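Local coordinates for Lmo0488 protein (Listeria monocytogenes serovar 1/2a, PDB 5TED), which binds shikimate through this effector-binding domain of QuiR, a LysR-type transcriptional regulator that activates protocatechuate biosynthesis genes in response to it, at residues 4-9 / 54-59; 48-53 / 180-185; 95-100 / 171-176; 103-108 / 151-156. All coordinates share one frame; numbering follows the deposited sequence.

Starting at the N terminus, strand 4-10 closes the first loop when strand 57-60 settles beside it in parallel, forming contact 1. Helix 43-51 lies within that loop, and its C-terminal end meets strand 177-184 in contact 2, so these two contacts cross along the chain. They touch in space and build one lobe. Contact 2 spans a long excursion that holds contact 3, which joins the loops after strands 94-95 and 165-170, and nested inside that, contact 4, which joins strands 104-108 and 152-155. Contacts 3 and 4 also touch and build the other lobe, across the chain's centre; shikimate lies between the two lobes.

Contact 1 of 4, residues 4-9 / 54-59; sequences NIDLGF and KFDLAI
Gly8 forms the hollow of this parallel strand pair, and the phenyl ring of Phe55 fills it. Gly8 CA lies 3.8 Å from the centroid of the Phe55 ring, nearly on the ring normal, in a CH-pi contact; a side chain here would collide with the ring, so glycine suits the place. On the opposite face Leu7, its CG anti to the backbone N (chi1 179°), fills the space against Leu57 CB with its CD1 branch at 3.8 Å, while Phe9 and Ile59 meet at their CB atoms near the backbone.

The strands are joined by Gly8 N to Leu57 O and by Ile59 N to Gly8 O (2.9 Å). Earlier, Asp56 reaches across: its OD2 takes the N-H of Asp6 at 2.7 Å, almost straight, through the anti lone pair, and Asp56 N returns a bond to Asp6 O. The carboxylate planes are nearly parallel and two like charges lie close, 4.0 Å between Asp6 OD2 and Asp56 OD2; a water within bonding distance of both may soften the repulsion.

Strand 35-41 flanks strand 4-10, strand 177-184 flanks 57-60, helix 191-208 packs on Ile5 and Leu57, and helix 43-51 covers Ala58.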
# COMPACT_ATOMS: atom_id res chain seq x y z
N ASN A 4 -2.29 21.09 -13.51
CA ASN A 4 -2.18 19.95 -12.62
C ASN A 4 -2.40 18.66 -13.39
O ASN A 4 -3.12 18.64 -14.39
CB ASN A 4 -3.21 20.03 -11.49
CG ASN A 4 -3.10 18.86 -10.54
OD1 ASN A 4 -2.16 18.76 -9.77
ND2 ASN A 4 -4.09 17.96 -10.59
N ILE A 5 -1.76 17.59 -12.92
CA ILE A 5 -1.93 16.26 -13.47
C ILE A 5 -2.38 15.35 -12.34
O ILE A 5 -1.67 15.21 -11.33
CB ILE A 5 -0.66 15.71 -14.13
CG1 ILE A 5 -0.26 16.57 -15.32
CG2 ILE A 5 -0.87 14.23 -14.52
CD1 ILE A 5 1.12 16.29 -15.85
N ASP A 6 -3.54 14.74 -12.50
CA ASP A 6 -3.99 13.73 -11.55
C ASP A 6 -3.59 12.37 -12.11
O ASP A 6 -4.14 11.92 -13.12
CB ASP A 6 -5.49 13.81 -11.32
CG ASP A 6 -5.89 15.05 -10.56
OD1 ASP A 6 -5.17 15.42 -9.60
OD2 ASP A 6 -6.90 15.66 -10.94
N LEU A 7 -2.66 11.72 -11.43
CA LEU A 7 -2.10 10.46 -11.92
C LEU A 7 -2.46 9.35 -10.95
O LEU A 7 -2.08 9.39 -9.77
CB LEU A 7 -0.58 10.60 -12.05
CG LEU A 7 0.15 9.36 -12.52
CD1 LEU A 7 -0.24 9.08 -13.99
CD2 LEU A 7 1.63 9.64 -12.34
N GLY A 8 -3.17 8.34 -11.44
CA GLY A 8 -3.52 7.16 -10.66
C GLY A 8 -2.68 5.97 -11.10
O GLY A 8 -2.43 5.81 -12.29
N PHE A 9 -2.26 5.15 -10.14
CA PHE A 9 -1.38 4.04 -10.50
C PHE A 9 -1.50 2.87 -9.53
O PHE A 9 -1.91 3.02 -8.38
CB PHE A 9 0.07 4.51 -10.62
CG PHE A 9 0.62 5.22 -9.40
CD1 PHE A 9 1.18 4.50 -8.35
CD2 PHE A 9 0.65 6.61 -9.34
CE1 PHE A 9 1.74 5.14 -7.26
CE2 PHE A 9 1.21 7.27 -8.25
CZ PHE A 9 1.75 6.54 -7.21
N LYS A 54 -11.54 11.39 -12.78
CA LYS A 54 -10.81 11.68 -11.55
C LYS A 54 -9.31 11.68 -11.80
O LYS A 54 -8.57 12.47 -11.19
CB LYS A 54 -11.17 10.66 -10.46
CG LYS A 54 -12.48 10.96 -9.75
CD LYS A 54 -12.58 10.18 -8.45
CE LYS A 54 -13.76 10.65 -7.60
NZ LYS A 54 -15.04 10.58 -8.34
N PHE A 55 -8.84 10.78 -12.67
CA PHE A 55 -7.46 10.73 -13.11
C PHE A 55 -7.37 11.27 -14.54
O PHE A 55 -8.22 10.97 -15.38
CB PHE A 55 -6.90 9.28 -13.09
CG PHE A 55 -7.10 8.55 -11.78
CD1 PHE A 55 -7.22 9.24 -10.59
CD2 PHE A 55 -7.18 7.16 -11.76
CE1 PHE A 55 -7.40 8.55 -9.38
CE2 PHE A 55 -7.38 6.48 -10.58
CZ PHE A 55 -7.48 7.17 -9.38
N ASP A 56 -6.34 12.08 -14.80
CA ASP A 56 -5.99 12.47 -16.17
C ASP A 56 -5.30 11.32 -16.91
O ASP A 56 -5.49 11.15 -18.12
CB ASP A 56 -5.09 13.70 -16.15
CG ASP A 56 -5.75 14.90 -15.52
OD1 ASP A 56 -6.84 15.29 -16.01
OD2 ASP A 56 -5.20 15.44 -14.53
N LEU A 57 -4.49 10.55 -16.19
CA LEU A 57 -3.71 9.45 -16.74
C LEU A 57 -3.62 8.37 -15.68
O LEU A 57 -3.67 8.66 -14.48
CB LEU A 57 -2.29 9.87 -17.12
CG LEU A 57 -2.09 11.03 -18.11
CD1 LEU A 57 -0.64 11.49 -18.16
CD2 LEU A 57 -2.58 10.63 -19.49
N ALA A 58 -3.43 7.13 -16.12
CA ALA A 58 -3.25 6.04 -15.17
C ALA A 58 -2.12 5.14 -15.63
O ALA A 58 -1.79 5.08 -16.82
CB ALA A 58 -4.54 5.22 -15.00
N ILE A 59 -1.51 4.46 -14.67
CA ILE A 59 -0.52 3.42 -14.92
C ILE A 59 -1.06 2.14 -14.29
O ILE A 59 -1.21 2.07 -13.06
CB ILE A 59 0.85 3.79 -14.32
CG1 ILE A 59 1.36 5.11 -14.94
CG2 ILE A 59 1.83 2.62 -14.52
CD1 ILE A 59 2.66 5.66 -14.28
O HOH W 1 -5.94 17.81 -13.05

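Contact 2 of 4, residues 48-53 / 180-185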
# COMPACT_ATOMS: atom_id res chain seq x y z
N PRO A 48 -12.53 2.81 -13.69
CA PRO A 48 -13.65 3.76 -13.56
C PRO A 48 -13.20 5.18 -13.27
O PRO A 48 -13.85 6.13 -13.72
CB PRO A 48 -14.47 3.19 -12.40
CG PRO A 48 -14.09 1.75 -12.31
CD PRO A 48 -12.68 1.65 -12.79
N ASP A 49 -12.12 5.36 -12.50
CA ASP A 49 -11.66 6.71 -12.18
C ASP A 49 -10.98 7.38 -13.35
O ASP A 49 -10.85 8.62 -13.36
CB ASP A 49 -10.74 6.69 -10.96
CG ASP A 49 -11.50 6.52 -9.66
OD1 ASP A 49 -12.72 6.73 -9.68
OD2 ASP A 49 -10.88 6.22 -8.62
N LEU A 50 -10.54 6.62 -14.35
CA LEU A 50 -10.16 7.22 -15.62
C LEU A 50 -11.39 7.67 -16.38
O LEU A 50 -11.43 8.79 -16.91
CB LEU A 50 -9.35 6.24 -16.47
CG LEU A 50 -7.86 6.36 -16.73
CD1 LEU A 50 -7.55 5.44 -17.90
CD2 LEU A 50 -7.42 7.78 -17.02
N LYS A 51 -12.42 6.81 -16.44
CA LYS A 51 -13.61 7.13 -17.20
C LYS A 51 -14.35 8.32 -16.60
O LYS A 51 -14.89 9.16 -17.34
CB LYS A 51 -14.56 5.93 -17.27
CG LYS A 51 -14.11 4.84 -18.18
CD LYS A 51 -14.97 3.59 -17.99
CE LYS A 51 -14.50 2.46 -18.90
NZ LYS A 51 -15.30 1.22 -18.65
N ASN A 52 -14.40 8.41 -15.27
CA ASN A 52 -15.06 9.53 -14.62
C ASN A 52 -14.14 10.73 -14.45
O ASN A 52 -14.50 11.69 -13.77
CB ASN A 52 -15.64 9.10 -13.26
CG ASN A 52 -14.56 8.75 -12.24
OD1 ASN A 52 -13.42 9.21 -12.33
ND2 ASN A 52 -14.94 7.95 -11.24
N GLU A 53 -12.95 10.68 -15.05
CA GLU A 53 -12.02 11.80 -15.16
C GLU A 53 -11.43 12.22 -13.82
O GLU A 53 -10.84 13.30 -13.74
CB GLU A 53 -12.70 13.00 -15.82
CG GLU A 53 -13.17 12.71 -17.24
CD GLU A 53 -13.88 13.88 -17.88
OE1 GLU A 53 -15.12 13.82 -18.02
OE2 GLU A 53 -13.19 14.86 -18.24
N TYR A 180 0.96 -0.58 -18.36
CA TYR A 180 0.57 0.33 -19.42
C TYR A 180 0.25 1.71 -18.87
O TYR A 180 -0.20 1.86 -17.73
CB TYR A 180 -0.65 -0.20 -20.17
CG TYR A 180 -0.37 -1.49 -20.86
CD1 TYR A 180 -0.38 -2.69 -20.14
CD2 TYR A 180 -0.07 -1.53 -22.21
CE1 TYR A 180 -0.11 -3.90 -20.76
CE2 TYR A 180 0.22 -2.75 -22.84
CZ TYR A 180 0.19 -3.92 -22.11
OH TYR A 180 0.46 -5.12 -22.73
N LEU A 181 0.52 2.72 -19.69
CA LEU A 181 0.02 4.06 -19.46
C LEU A 181 -1.36 4.12 -20.11
O LEU A 181 -1.49 3.89 -21.32
CB LEU A 181 0.97 5.12 -20.03
CG LEU A 181 0.73 6.59 -19.67
CD1 LEU A 181 -0.63 7.07 -20.10
CD2 LEU A 181 0.90 6.80 -18.19
N ALA A 182 -2.39 4.37 -19.31
CA ALA A 182 -3.76 4.32 -19.79
C ALA A 182 -4.38 5.72 -19.77
O ALA A 182 -4.12 6.50 -18.85
CB ALA A 182 -4.59 3.34 -18.94
N SER A 183 -5.17 6.02 -20.80
CA SER A 183 -5.86 7.30 -20.93
C SER A 183 -7.15 7.09 -21.72
O SER A 183 -7.33 6.08 -22.40
CB SER A 183 -4.98 8.35 -21.63
OG SER A 183 -4.63 7.94 -22.94
N LEU A 184 -8.06 8.07 -21.61
CA LEU A 184 -9.31 8.00 -22.36
C LEU A 184 -9.05 8.28 -23.83
O LEU A 184 -8.48 9.31 -24.19
CB LEU A 184 -10.32 9.02 -21.83
CG LEU A 184 -11.09 8.71 -20.56
CD1 LEU A 184 -12.15 9.82 -20.32
CD2 LEU A 184 -11.73 7.32 -20.65
N LYS A 185 -9.53 7.37 -24.68
CA LYS A 185 -9.30 7.51 -26.11
C LYS A 185 -10.06 8.71 -26.68
O LYS A 185 -11.20 8.99 -26.30
CB LYS A 185 -9.73 6.22 -26.81
CG LYS A 185 -8.94 5.88 -28.06
CD LYS A 185 -9.25 4.46 -28.53
CE LYS A 185 -8.61 3.42 -27.61
NZ LYS A 185 -8.58 2.05 -28.20
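The last turn of helix 43-51 passes beside the end of strand 177-184 without any hydrogen bond between the two segments. Their backbones come no nearer than 6.8 Å between CA atoms, at Leu50 with Ser183 and at Lys51 with Leu184, a spacing that side chains must bridge. Asn52 is the first residue to leave helical torsions, though its N still bonds to Pro48 O, and Glu53, with a positive phi of 68°, still bonds through N to Leu50 O as the helix ends.

Two leucines do the bridging, one from each side. Leu50 points at the strand and lays CD1 over the peptide after Ala182, 3.7 Å from Ala182 C, and beside the methyl of the same residue, with Leu50 CD1 3.8 Å from Ala182 CB. The small alanine lets the leucine come close to the strand backbone. Leu184 answers from the far end of the strand: with CG anti to the carbonyl carbon (chi1 -79°), it straddles the helix end, its CD1 3.6 Å from Leu50 O and its CD2 3.9 Å from Lys51 CA. The aliphatic part of Lys51 adds to this apolar patch, while its ammonium pairs with Glu66 in a salt bridge. Beyond the patch, Asn52 ND2 bonds to Asp49 OD1 at 3.0 Å, nearly in its own amide plane, and ties the loop back to the helix.

Strand 57-60 pairs with strand 177-184 and meets Leu50 through Ala58; strand 69-84 borders the other edge of strand 177-184, and helix 191-208 packs against Leu181.

Contact 3 of 4, residues 95-100 / 171-176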
# COMPACT_ATOMS: atom_id res chain seq x y z
N ILE A 95 12.10 -22.67 -9.83
CA ILE A 95 11.11 -23.74 -9.83
C ILE A 95 10.20 -23.55 -11.04
O ILE A 95 10.20 -22.50 -11.68
CB ILE A 95 10.25 -23.76 -8.54
CG1 ILE A 95 9.43 -22.46 -8.41
CG2 ILE A 95 11.12 -23.98 -7.31
CD1 ILE A 95 8.36 -22.52 -7.29
N ASP A 96 9.46 -24.60 -11.36
CA ASP A 96 8.33 -24.54 -12.27
C ASP A 96 7.09 -24.21 -11.45
O ASP A 96 7.02 -24.56 -10.27
CB ASP A 96 8.14 -25.87 -12.99
CG ASP A 96 9.31 -26.22 -13.90
OD1 ASP A 96 10.06 -25.30 -14.31
OD2 ASP A 96 9.50 -27.42 -14.17
N LEU A 97 6.14 -23.51 -12.06
CA LEU A 97 4.95 -23.14 -11.30
C LEU A 97 4.26 -24.39 -10.75
O LEU A 97 3.74 -24.37 -9.62
CB LEU A 97 3.99 -22.31 -12.14
CG LEU A 97 2.89 -21.53 -11.42
CD1 LEU A 97 3.49 -20.67 -10.32
CD2 LEU A 97 2.13 -20.65 -12.42
N GLN A 98 4.27 -25.49 -11.50
CA GLN A 98 3.62 -26.70 -11.02
C GLN A 98 4.31 -27.26 -9.78
O GLN A 98 3.72 -28.10 -9.09
CB GLN A 98 3.56 -27.79 -12.10
CG GLN A 98 4.91 -28.27 -12.59
CD GLN A 98 4.79 -29.37 -13.64
OE1 GLN A 98 3.71 -29.62 -14.19
NE2 GLN A 98 5.90 -30.04 -13.91
N ASP A 99 5.55 -26.84 -9.48
CA ASP A 99 6.18 -27.31 -8.25
C ASP A 99 5.49 -26.77 -7.00
O ASP A 99 5.83 -27.21 -5.90
CB ASP A 99 7.67 -26.93 -8.22
CG ASP A 99 8.47 -27.61 -9.31
OD1 ASP A 99 8.08 -28.72 -9.74
OD2 ASP A 99 9.50 -27.03 -9.74
N THR A 100 4.55 -25.84 -7.15
CA THR A 100 3.83 -25.24 -6.03
C THR A 100 2.50 -25.91 -5.75
O THR A 100 1.77 -25.46 -4.85
CB THR A 100 3.58 -23.73 -6.27
OG1 THR A 100 2.61 -23.56 -7.32
CG2 THR A 100 4.86 -23.01 -6.64
N ASN A 171 10.79 -20.87 -13.87
CA ASN A 171 11.29 -21.38 -15.15
C ASN A 171 10.14 -21.55 -16.14
O ASN A 171 10.12 -20.92 -17.19
CB ASN A 171 12.04 -22.70 -14.94
CG ASN A 171 13.26 -22.53 -14.05
OD1 ASN A 171 13.98 -21.53 -14.15
ND2 ASN A 171 13.51 -23.50 -13.19
N GLU A 172 9.15 -22.37 -15.78
CA GLU A 172 7.99 -22.62 -16.63
C GLU A 172 6.67 -22.46 -15.82
O GLU A 172 6.62 -22.83 -14.64
CB GLU A 172 8.07 -24.03 -17.22
CG GLU A 172 7.01 -24.37 -18.25
CD GLU A 172 7.37 -23.88 -19.64
OE1 GLU A 172 8.56 -23.58 -19.88
OE2 GLU A 172 6.45 -23.78 -20.48
N PRO A 173 5.62 -21.90 -16.44
CA PRO A 173 5.58 -21.28 -17.77
C PRO A 173 6.09 -19.84 -17.71
O PRO A 173 5.96 -19.21 -16.68
CB PRO A 173 4.10 -21.34 -18.14
CG PRO A 173 3.39 -21.29 -16.82
CD PRO A 173 4.29 -21.91 -15.80
N LYS A 174 6.66 -19.33 -18.80
CA LYS A 174 7.19 -17.98 -18.83
C LYS A 174 6.30 -17.08 -19.66
O LYS A 174 5.99 -17.39 -20.81
N HIS A 175 5.87 -15.97 -19.06
CA HIS A 175 5.09 -14.99 -19.80
C HIS A 175 5.36 -13.60 -19.25
O HIS A 175 5.64 -13.42 -18.06
CB HIS A 175 3.58 -15.31 -19.77
CG HIS A 175 3.19 -16.50 -20.60
ND1 HIS A 175 2.98 -16.43 -21.96
CD2 HIS A 175 2.98 -17.80 -20.26
CE1 HIS A 175 2.65 -17.63 -22.42
NE2 HIS A 175 2.64 -18.47 -21.41
N ASP A 176 5.25 -12.61 -20.13
CA ASP A 176 5.60 -11.24 -19.80
C ASP A 176 4.47 -10.56 -19.04
O ASP A 176 3.29 -10.75 -19.34
CB ASP A 176 5.93 -10.47 -21.08
CG ASP A 176 7.07 -11.10 -21.85
OD1 ASP A 176 8.23 -10.94 -21.42
OD2 ASP A 176 6.79 -11.78 -22.87
O HOH W 2 12.82 -25.74 -12.61
O HOH W 3 4.98 -25.44 -14.27
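Backbone hydrogen bonds carry most of this meeting of two loops. Asn171 N donates a hydrogen bond to Ile95 O at 2.8 Å, in the carbonyl plane, and Leu97 N donates one to Glu172 O at 2.7 Å, nearly along the C=O axis. Both bonds are almost straight, so the chains run side by side for a short distance, and Asp96 CA lies against Glu172 O between them.

Side-chain polar contacts are looser. Asp96, its CG anti to the carbonyl carbon (chi1 -64°), brings OD1 over Asn171 CB, 3.3 Å away, and accepts a weak bond from Glu172 N. Its carboxylate stands nearly perpendicular to the Asn171 amide. One water accepts from Asn171 ND2, which also bonds to Ser94, and donates weakly to Asp96 OD1; another donates to Glu172 O while accepting from Gln98 N.

Apolar contact is confined to one place: Leu97 CB rests 3.7 Å from Pro173 CD. Pro173 follows a cis peptide bond, and both residues also pack on Ile125, while the branched end of Leu97 continues into the hydrophobic layer of helix 115-124.

Within 95-100, local hydrogen bonds shape the turn. Asp99 N to Asp96 O and Thr100 N to Leu97 O make the 3-10 segment 97-100; Asp96 N to Asp99 OD2 at 2.9 Å, met from above the carboxylate plane, and Thr100 OG1 to Leu97 O brace it. The two straight bonds between the loops carry the parallel pairing of strands 94-95 and 165-170 past the strand ends, and the 3-10 turn follows, in one lobe of the periplasmic-binding-protein-like fold of LysR effector domains.

Contact 4 of 4, residues 103-108 / 151-156; sequences YSYIFF and ISIMPK. With SKM ((3R,4S,5R)-3,4,5-trihydroxycyclohex-1-ene-1-carboxylic acid), chain D.
Tight packing belongs to the start of this pair, around Tyr105 and Ile151. Ile151 N bonds to Ser104 O at 2.9 Å and Ile106 N to Ile151 O at 2.7 Å, both nearly straight, so both backbone polar atoms of Ile151 are held by the same strand, on either side of Tyr105 in sequence. Its side chain takes the crowded position between N and carbonyl carbon (chi1 67°), which sets CG1 over the centre of the Tyr105 ring, 3.9 Å from the centroid in a CH-pi contact; CD1 runs on to Tyr103 CB. An edge of the ring, at Tyr105 CE2, meets Ile153 N. A tyrosine suits the place, its face taking Ile151 and its hydroxyl bonding to Thr100 OG1.

Farther on, the strands splay, and Phe108 and Met154 are 8.4 Å apart between CA atoms. A water takes the place of direct pairing, donating to Ile106 O at 2.7 Å and to Ile153 O. Phe108 closes the gap with its ring, CE2 4.0 Å from Met154 CB.

There the ligand begins: Phe108 CD1 is 3.4 Å from shikimate O7 and Pro155 CG approaches O11. Both residues offer apolar surface, whereas Thr43, Ser61, Ser112 and Asp138 supply hydrogen bonds, so this contact probably contributes shape rather than charge to recognition.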
# COMPACT_ATOMS: atom_id res chain seq x y z
N TYR A 103 0.95 -26.51 -2.17
CA TYR A 103 1.07 -25.49 -1.14
C TYR A 103 -0.02 -24.44 -1.21
O TYR A 103 -0.54 -24.13 -2.29
CB TYR A 103 2.45 -24.84 -1.21
CG TYR A 103 3.52 -25.88 -1.01
CD1 TYR A 103 3.66 -26.49 0.23
CD2 TYR A 103 4.35 -26.27 -2.05
CE1 TYR A 103 4.63 -27.46 0.43
CE2 TYR A 103 5.31 -27.23 -1.85
CZ TYR A 103 5.44 -27.83 -0.62
OH TYR A 103 6.40 -28.79 -0.43
N SER A 104 -0.37 -23.90 -0.04
CA SER A 104 -1.45 -22.92 0.07
C SER A 104 -0.98 -21.51 -0.28
O SER A 104 0.03 -21.02 0.25
CB SER A 104 -2.04 -22.94 1.49
OG SER A 104 -3.06 -21.97 1.59
N TYR A 105 -1.75 -20.83 -1.14
CA TYR A 105 -1.38 -19.51 -1.63
C TYR A 105 -2.03 -18.39 -0.83
O TYR A 105 -3.16 -18.51 -0.35
CB TYR A 105 -1.80 -19.34 -3.09
CG TYR A 105 -0.74 -19.76 -4.07
CD1 TYR A 105 -0.61 -21.10 -4.44
CD2 TYR A 105 0.13 -18.83 -4.62
CE1 TYR A 105 0.36 -21.50 -5.33
CE2 TYR A 105 1.10 -19.21 -5.52
CZ TYR A 105 1.20 -20.55 -5.88
OH TYR A 105 2.17 -20.93 -6.75
N ILE A 106 -1.28 -17.30 -0.72
CA ILE A 106 -1.81 -15.97 -0.47
C ILE A 106 -1.98 -15.38 -1.87
O ILE A 106 -0.99 -15.04 -2.53
CB ILE A 106 -0.87 -15.14 0.39
CG1 ILE A 106 -0.71 -15.78 1.78
CG2 ILE A 106 -1.37 -13.69 0.48
CD1 ILE A 106 0.66 -15.61 2.34
N PHE A 107 -3.22 -15.32 -2.34
CA PHE A 107 -3.56 -15.02 -3.72
C PHE A 107 -4.02 -13.58 -3.86
O PHE A 107 -4.56 -12.99 -2.91
CB PHE A 107 -4.67 -15.97 -4.20
CG PHE A 107 -4.43 -16.57 -5.56
CD1 PHE A 107 -3.43 -17.50 -5.76
CD2 PHE A 107 -5.24 -16.23 -6.64
CE1 PHE A 107 -3.23 -18.09 -7.01
CE2 PHE A 107 -5.04 -16.79 -7.89
CZ PHE A 107 -4.03 -17.72 -8.07
N PHE A 108 -3.80 -13.00 -5.04
CA PHE A 108 -4.35 -11.67 -5.31
C PHE A 108 -5.86 -11.73 -5.45
O PHE A 108 -6.40 -12.65 -6.06
CB PHE A 108 -3.74 -11.08 -6.58
CG PHE A 108 -2.36 -10.51 -6.38
CD1 PHE A 108 -2.18 -9.35 -5.64
CD2 PHE A 108 -1.25 -11.15 -6.91
CE1 PHE A 108 -0.90 -8.83 -5.44
CE2 PHE A 108 0.02 -10.64 -6.71
CZ PHE A 108 0.20 -9.48 -5.98
N ILE A 151 2.33 -19.29 0.58
CA ILE A 151 3.28 -18.88 -0.45
C ILE A 151 2.57 -17.91 -1.38
O ILE A 151 1.35 -17.74 -1.32
CB ILE A 151 3.87 -20.07 -1.23
CG1 ILE A 151 2.79 -20.76 -2.08
CG2 ILE A 151 4.59 -21.05 -0.29
CD1 ILE A 151 3.38 -21.82 -3.04
N SER A 152 3.33 -17.30 -2.29
CA SER A 152 2.66 -16.40 -3.23
C SER A 152 3.41 -16.37 -4.56
O SER A 152 4.59 -16.71 -4.64
CB SER A 152 2.54 -14.98 -2.65
OG SER A 152 3.78 -14.31 -2.72
N ILE A 153 2.68 -15.96 -5.61
CA ILE A 153 3.26 -15.51 -6.87
C ILE A 153 2.97 -14.02 -6.99
O ILE A 153 1.82 -13.60 -6.82
CB ILE A 153 2.69 -16.28 -8.06
CG1 ILE A 153 3.24 -15.74 -9.38
CG2 ILE A 153 1.17 -16.19 -8.08
CD1 ILE A 153 2.82 -16.56 -10.60
N MET A 154 3.99 -13.21 -7.25
CA MET A 154 3.83 -11.76 -7.21
C MET A 154 4.97 -11.13 -8.01
O MET A 154 5.93 -11.81 -8.36
CB MET A 154 3.82 -11.24 -5.77
CG MET A 154 5.10 -11.47 -5.00
SD MET A 154 4.97 -11.16 -3.22
CE MET A 154 4.44 -9.45 -3.20
N PRO A 155 4.88 -9.83 -8.29
CA PRO A 155 5.98 -9.16 -8.99
C PRO A 155 7.24 -9.13 -8.13
O PRO A 155 7.17 -8.93 -6.92
CB PRO A 155 5.46 -7.73 -9.24
CG PRO A 155 4.04 -7.73 -8.87
CD PRO A 155 3.81 -8.89 -7.92
N LYS A 156 8.39 -9.27 -8.78
CA LYS A 156 9.64 -9.08 -8.07
C LYS A 156 9.82 -7.58 -7.80
O LYS A 156 9.89 -6.78 -8.73
CB LYS A 156 10.80 -9.64 -8.88
CG LYS A 156 12.10 -9.70 -8.08
CD LYS A 156 13.31 -9.90 -8.99
CE LYS A 156 14.32 -10.83 -8.33
NZ LYS A 156 15.62 -10.86 -9.05
O12 SKM D . -0.24 -4.08 -6.59
C8 SKM D . -0.96 -5.30 -6.66
C6 SKM D . -2.31 -5.09 -6.74
O7 SKM D . -3.03 -6.32 -6.82
C5 SKM D . -2.76 -4.22 -8.08
C4 SKM D . -2.21 -4.77 -9.32
C1 SKM D . -2.80 -4.41 -10.70
O2 SKM D . -3.98 -3.96 -10.75
O3 SKM D . -2.12 -4.59 -11.75
C10 SKM D . -0.90 -5.70 -9.25
C9 SKM D . -0.42 -6.18 -7.99
O11 SKM D . 0.95 -6.14 -8.01
O HOH W 4 -0.11 -14.69 -5.09